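Local atomic coordinates of DNA ligase (Archaeoglobus fulgidus, PDB entry 3GDE), a protein that seals nicks in double-stranded DNA, probably during replication, recombination and repair, by joining 3'-hydroxyl and 5'-phosphate ends at the expense of ATP. Residues A31-I36 against R40-V45; Q511-P514 against Y520-R523. All coordinates share one frame; numbering follows the deposited sequence.

Interaction 1 (A31-I36 against R40-V45)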
loop_
_atom_site.group_PDB
_atom_site.type_symbol
_atom_site.label_atom_id
_atom_site.label_comp_id
_atom_site.label_asym_id
_atom_site.label_seq_id
_atom_site.Cartn_x
_atom_site.Cartn_y
_atom_site.Cartn_z
ATOM N N ALA A 31 9.283 7.502 -23.686
ATOM C CA ALA A 31 10.485 7.853 -24.458
ATOM C C ALA A 31 11.770 7.566 -23.698
ATOM O O ALA A 31 12.691 6.967 -24.250
ATOM C CB ALA A 31 10.436 9.344 -24.915
ATOM N N PHE A 32 11.826 7.992 -22.434
ATOM C CA PHE A 32 12.979 7.732 -21.554
ATOM C C PHE A 32 13.246 6.243 -21.342
ATOM O O PHE A 32 14.381 5.780 -21.477
ATOM C CB PHE A 32 12.764 8.406 -20.189
ATOM C CG PHE A 32 14.005 8.468 -19.336
ATOM C CD1 PHE A 32 14.989 9.431 -19.580
ATOM C CD2 PHE A 32 14.181 7.577 -18.272
ATOM C CE1 PHE A 32 16.134 9.499 -18.779
ATOM C CE2 PHE A 32 15.332 7.629 -17.469
ATOM C CZ PHE A 32 16.311 8.584 -17.728
ATOM N N LEU A 33 12.188 5.506 -21.001
ATOM C CA LEU A 33 12.261 4.069 -20.734
ATOM C C LEU A 33 12.776 3.266 -21.939
ATOM O O LEU A 33 13.546 2.320 -21.780
ATOM C CB LEU A 33 10.873 3.556 -20.304
ATOM C CG LEU A 33 10.448 3.376 -18.828
ATOM C CD1 LEU A 33 11.159 4.270 -17.787
ATOM C CD2 LEU A 33 8.931 3.434 -18.693
ATOM N N GLN A 34 12.339 3.657 -23.134
ATOM C CA GLN A 34 12.729 3.020 -24.400
ATOM C C GLN A 34 14.219 2.995 -24.703
ATOM O O GLN A 34 14.677 2.141 -25.464
ATOM C CB GLN A 34 12.058 3.746 -25.565
ATOM C CG GLN A 34 10.712 3.223 -25.902
ATOM C CD GLN A 34 10.052 3.997 -27.018
ATOM O OE1 GLN A 34 10.445 5.129 -27.337
ATOM N NE2 GLN A 34 9.025 3.397 -27.615
ATOM N N LYS A 35 14.962 3.945 -24.136
ATOM C CA LYS A 35 16.358 4.163 -24.497
ATOM C C LYS A 35 17.320 3.583 -23.466
ATOM O O LYS A 35 18.554 3.706 -23.588
ATOM C CB LYS A 35 16.603 5.659 -24.712
ATOM C CG LYS A 35 15.796 6.230 -25.856
ATOM C CD LYS A 35 15.951 7.730 -25.945
ATOM C CE LYS A 35 15.044 8.317 -27.027
ATOM N NZ LYS A 35 13.606 7.905 -26.833
ATOM N N ILE A 36 16.754 2.939 -22.454
ATOM C CA ILE A 36 17.553 2.243 -21.466
ATOM C C ILE A 36 17.807 0.816 -21.962
ATOM O O ILE A 36 16.868 0.060 -22.223
ATOM C CB ILE A 36 16.879 2.248 -20.078
ATOM C CG1 ILE A 36 16.474 3.681 -19.692
ATOM C CG2 ILE A 36 17.813 1.624 -19.044
ATOM C CD1 ILE A 36 15.557 3.791 -18.493
ATOM N N ARG A 40 18.759 -3.610 -15.517
ATOM C CA ARG A 40 18.688 -3.259 -14.097
ATOM C C ARG A 40 18.609 -1.755 -13.835
ATOM O O ARG A 40 18.050 -1.353 -12.822
ATOM C CB ARG A 40 19.797 -3.925 -13.284
ATOM C CG ARG A 40 21.185 -3.642 -13.748
ATOM C CD ARG A 40 21.977 -4.942 -13.800
ATOM N NE ARG A 40 22.498 -5.335 -12.492
ATOM C CZ ARG A 40 23.790 -5.533 -12.227
ATOM N NH1 ARG A 40 24.704 -5.388 -13.185
ATOM N NH2 ARG A 40 24.171 -5.893 -11.006
ATOM N N ASP A 41 19.152 -0.934 -14.737
ATOM C CA ASP A 41 18.866 0.505 -14.713
ATOM C C ASP A 41 17.395 0.742 -15.056
ATOM O O ASP A 41 16.779 1.645 -14.504
ATOM C CB ASP A 41 19.746 1.307 -15.689
ATOM C CG ASP A 41 21.194 1.404 -15.250
ATOM O OD1 ASP A 41 22.035 1.729 -16.107
ATOM O OD2 ASP A 41 21.519 1.166 -14.068
ATOM N N LEU A 42 16.853 -0.053 -15.984
ATOM C CA LEU A 42 15.429 0.024 -16.352
ATOM C C LEU A 42 14.556 -0.300 -15.138
ATOM O O LEU A 42 13.692 0.483 -14.757
ATOM C CB LEU A 42 15.087 -0.914 -17.529
ATOM C CG LEU A 42 13.581 -1.003 -17.895
ATOM C CD1 LEU A 42 12.985 0.365 -18.267
ATOM C CD2 LEU A 42 13.285 -2.028 -18.993
ATOM N N TYR A 43 14.824 -1.455 -14.535
ATOM C CA TYR A 43 14.170 -1.909 -13.316
ATOM C C TYR A 43 14.208 -0.833 -12.240
ATOM O O TYR A 43 13.173 -0.431 -11.705
ATOM C CB TYR A 43 14.845 -3.189 -12.812
ATOM C CG TYR A 43 14.192 -3.790 -11.594
ATOM C CD1 TYR A 43 13.210 -4.778 -11.721
ATOM C CD2 TYR A 43 14.552 -3.370 -10.309
ATOM C CE1 TYR A 43 12.603 -5.336 -10.596
ATOM C CE2 TYR A 43 13.955 -3.915 -9.181
ATOM C CZ TYR A 43 12.976 -4.897 -9.330
ATOM O OH TYR A 43 12.383 -5.437 -8.208
ATOM N N ASP A 44 15.403 -0.355 -11.931
ATOM C CA ASP A 44 15.552 0.663 -10.903
ATOM C C ASP A 44 14.805 1.955 -11.238
ATOM O O ASP A 44 14.143 2.520 -10.376
ATOM C CB ASP A 44 17.030 0.943 -10.633
ATOM C CG ASP A 44 17.703 -0.173 -9.866
ATOM O OD1 ASP A 44 17.011 -0.919 -9.136
ATOM O OD2 ASP A 44 18.941 -0.304 -9.989
ATOM N N VAL A 45 14.883 2.404 -12.486
ATOM C CA VAL A 45 14.211 3.651 -12.883
ATOM C C VAL A 45 12.683 3.546 -12.711
ATOM O O VAL A 45 12.041 4.493 -12.258
ATOM C CB VAL A 45 14.617 4.089 -14.334
ATOM C CG1 VAL A 45 13.664 5.141 -14.905
ATOM C CG2 VAL A 45 16.020 4.626 -14.337
#
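D41 is the first residue of 40-45 to meet the other segment: its CB lies 3.9 Å from CG2 of I36, and the methyl leans over the first turn of the helix there. The carboxylate beyond that CB is engaged elsewhere, in a salt bridge from OD2 to R118 and a hydrogen bond from M4 N to OD1, so D41 gives I36 only its aliphatic part. One residue on, I36 CG2 comes within 3.6 Å of the backbone N of L42 and also touches L42 CB. Farther out, L42 crosses L33 at about a right angle; with L42 CG anti to its own backbone N (chi1 174°), the branch carrying CD1 extends to L33 CG, 4.0 Å away. A turn later V45 offers both methyls. V45 CG1 is shared between L33 CD1, at 3.9 Å, and F32, whose CE2 it meets at the ring edge, near the ring plane, also at 3.9 Å. V45 CG2 faces I36 CD1 more loosely, at 4.3 Å. The isoleucine thus spans the helical turn, one branch at D41 and L42 and the other at V45. M4 also touches F32, I36 and V45, and F12 stacks on the F32 ring. The arrangement is a helical hairpin, consecutive helices 22-34 and 39-49 joined by a short turn and packed through an apolar seam, in the all-helical N-terminal DNA-binding domain of the ligase.

Interaction 2 (Q511-P514 against Y520-R523)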
loop_
_atom_site.group_PDB
_atom_site.type_symbol
_atom_site.label_atom_id
_atom_site.label_comp_id
_atom_site.label_asym_id
_atom_site.label_seq_id
_atom_site.Cartn_x
_atom_site.Cartn_y
_atom_site.Cartn_z
ATOM N N GLN A 511 -20.494 14.291 1.102
ATOM C CA GLN A 511 -21.189 15.258 0.245
ATOM C C GLN A 511 -20.302 15.678 -0.923
ATOM O O GLN A 511 -19.077 15.635 -0.823
ATOM C CB GLN A 511 -21.597 16.531 1.000
ATOM C CG GLN A 511 -21.561 16.509 2.522
ATOM C CD GLN A 511 -21.515 17.926 3.120
ATOM O OE1 GLN A 511 -21.984 18.161 4.241
ATOM N NE2 GLN A 511 -20.948 18.875 2.366
ATOM N N LYS A 512 -20.923 16.097 -2.025
ATOM C CA LYS A 512 -20.208 16.846 -3.058
ATOM C C LYS A 512 -20.038 18.289 -2.586
ATOM O O LYS A 512 -20.970 18.891 -2.057
ATOM C CB LYS A 512 -20.936 16.810 -4.400
ATOM C CG LYS A 512 -20.993 15.435 -5.034
ATOM C CD LYS A 512 -21.048 15.493 -6.551
ATOM C CE LYS A 512 -19.643 15.401 -7.142
ATOM N NZ LYS A 512 -19.655 15.310 -8.634
ATOM N N SER A 513 -18.836 18.828 -2.768
ATOM C CA SER A 513 -18.472 20.134 -2.220
ATOM C C SER A 513 -17.340 20.746 -3.037
ATOM O O SER A 513 -16.425 20.033 -3.462
ATOM C CB SER A 513 -18.037 19.999 -0.755
ATOM O OG SER A 513 -17.745 21.263 -0.169
ATOM N N PRO A 514 -17.395 22.068 -3.267
ATOM C CA PRO A 514 -16.292 22.703 -3.978
ATOM C C PRO A 514 -15.106 23.049 -3.078
ATOM O O PRO A 514 -14.068 23.462 -3.587
ATOM C CB PRO A 514 -16.933 23.982 -4.531
ATOM C CG PRO A 514 -18.004 24.332 -3.529
ATOM C CD PRO A 514 -18.471 23.027 -2.926
ATOM N N TYR A 520 -15.264 16.493 -2.916
ATOM C CA TYR A 520 -16.023 15.779 -1.884
ATOM C C TYR A 520 -15.618 16.221 -0.493
ATOM O O TYR A 520 -14.481 16.632 -0.269
ATOM C CB TYR A 520 -15.854 14.257 -2.015
ATOM C CG TYR A 520 -16.374 13.713 -3.322
ATOM C CD1 TYR A 520 -17.726 13.450 -3.498
ATOM C CD2 TYR A 520 -15.515 13.480 -4.394
ATOM C CE1 TYR A 520 -18.220 12.963 -4.707
ATOM C CE2 TYR A 520 -15.994 12.999 -5.608
ATOM C CZ TYR A 520 -17.351 12.742 -5.757
ATOM O OH TYR A 520 -17.839 12.262 -6.958
ATOM N N ALA A 521 -16.560 16.134 0.441
ATOM C CA ALA A 521 -16.294 16.450 1.838
ATOM C C ALA A 521 -16.962 15.425 2.744
ATOM O O ALA A 521 -18.103 15.015 2.503
ATOM C CB ALA A 521 -16.777 17.853 2.168
ATOM N N LEU A 522 -16.247 15.006 3.782
ATOM C CA LEU A 522 -16.829 14.123 4.785
ATOM C C LEU A 522 -17.656 14.937 5.781
ATOM O O LEU A 522 -17.197 15.967 6.307
ATOM C CB LEU A 522 -15.751 13.317 5.515
ATOM C CG LEU A 522 -14.816 12.418 4.696
ATOM C CD1 LEU A 522 -13.866 11.691 5.634
ATOM C CD2 LEU A 522 -15.588 11.419 3.844
ATOM N N ARG A 523 -18.883 14.470 6.009
ATOM C CA ARG A 523 -19.783 15.022 7.015
ATOM C C ARG A 523 -19.647 14.166 8.280
ATOM O O ARG A 523 -19.826 12.949 8.243
ATOM C CB ARG A 523 -21.215 15.018 6.470
ATOM C CG ARG A 523 -22.293 15.597 7.377
ATOM C CD ARG A 523 -22.503 17.113 7.177
ATOM N NE ARG A 523 -23.458 17.653 8.145
ATOM C CZ ARG A 523 -23.464 18.902 8.613
ATOM N NH1 ARG A 523 -22.556 19.789 8.214
ATOM N NH2 ARG A 523 -24.390 19.265 9.503
HETATM O O HOH W 1 -14.782 19.283 -1.545
#
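Q511 and A521 face each other as an antiparallel hydrogen-bonded pair, and each satisfies both backbone polar atoms of the other. Q511 N donates to A521 O over 2.9 Å, nearly along the C=O axis and fairly straight at hydrogen (164°). In return A521 N reaches Q511 O, also at 2.9 Å, from a position tilted 19° out of the carbonyl plane. Q511 O takes a further CA-H...O contact from Y520 CA at 3.2 Å. Next comes the non-hydrogen-bonded pair of K512 and Y520, where Y520 N is served by S518 OG instead. Beyond it, a water lies 2.6 Å from S513 O and 3.0 Å from Y520 O, the second bond weak; it has more acceptors in reach than protons, so it may not serve both at once. S513 is also backbone-bonded to G519, and R523 to E509 at the other end.

On one face of the ribbon K512 runs alongside Y520, pointing the same way. Its CG lies 3.7 Å from Y520 CE1, and the bend at chi3 returns CE to the phenol end, 3.6 Å from OH. The tyrosine ring also meets Y549 and rests on I542 and V545 of helix 542-550; an alanine in its place would probably leave the lysine's methylenes without their neighbour and open a gap beneath that helix. The other face carries A521, whose CB touches S513 CB, and Q511, whose chain, extended beyond CG, brings OE1 to within 3.2 Å of R523 CD. There the amide and guanidinium planes are 26° apart, but the glutamine oxygen meets a methylene.

This two-stranded antiparallel beta hairpin belongs to the C-terminal OB-fold domain, with the tyrosine face packed against the C-terminal helix.

How the interactions relate
From the N terminus, the chain first closes on itself at interaction 1, where only three residues separate 31-36 from 40-45 and helix 22-34 turns back on helix 39-49 in the DNA-binding domain. It then runs through the rest of that domain, the adenylation domain and much of the OB-fold domain before interaction 2 closes a second short loop, five residues long, between 511-514 and 520-523. The two loops follow in series and neither encloses nor crosses the other. With centres 41 Å apart and nearest atoms about 30 Å apart, they do not touch: one ties neighbouring helices, the other neighbouring strands, each within its own domain.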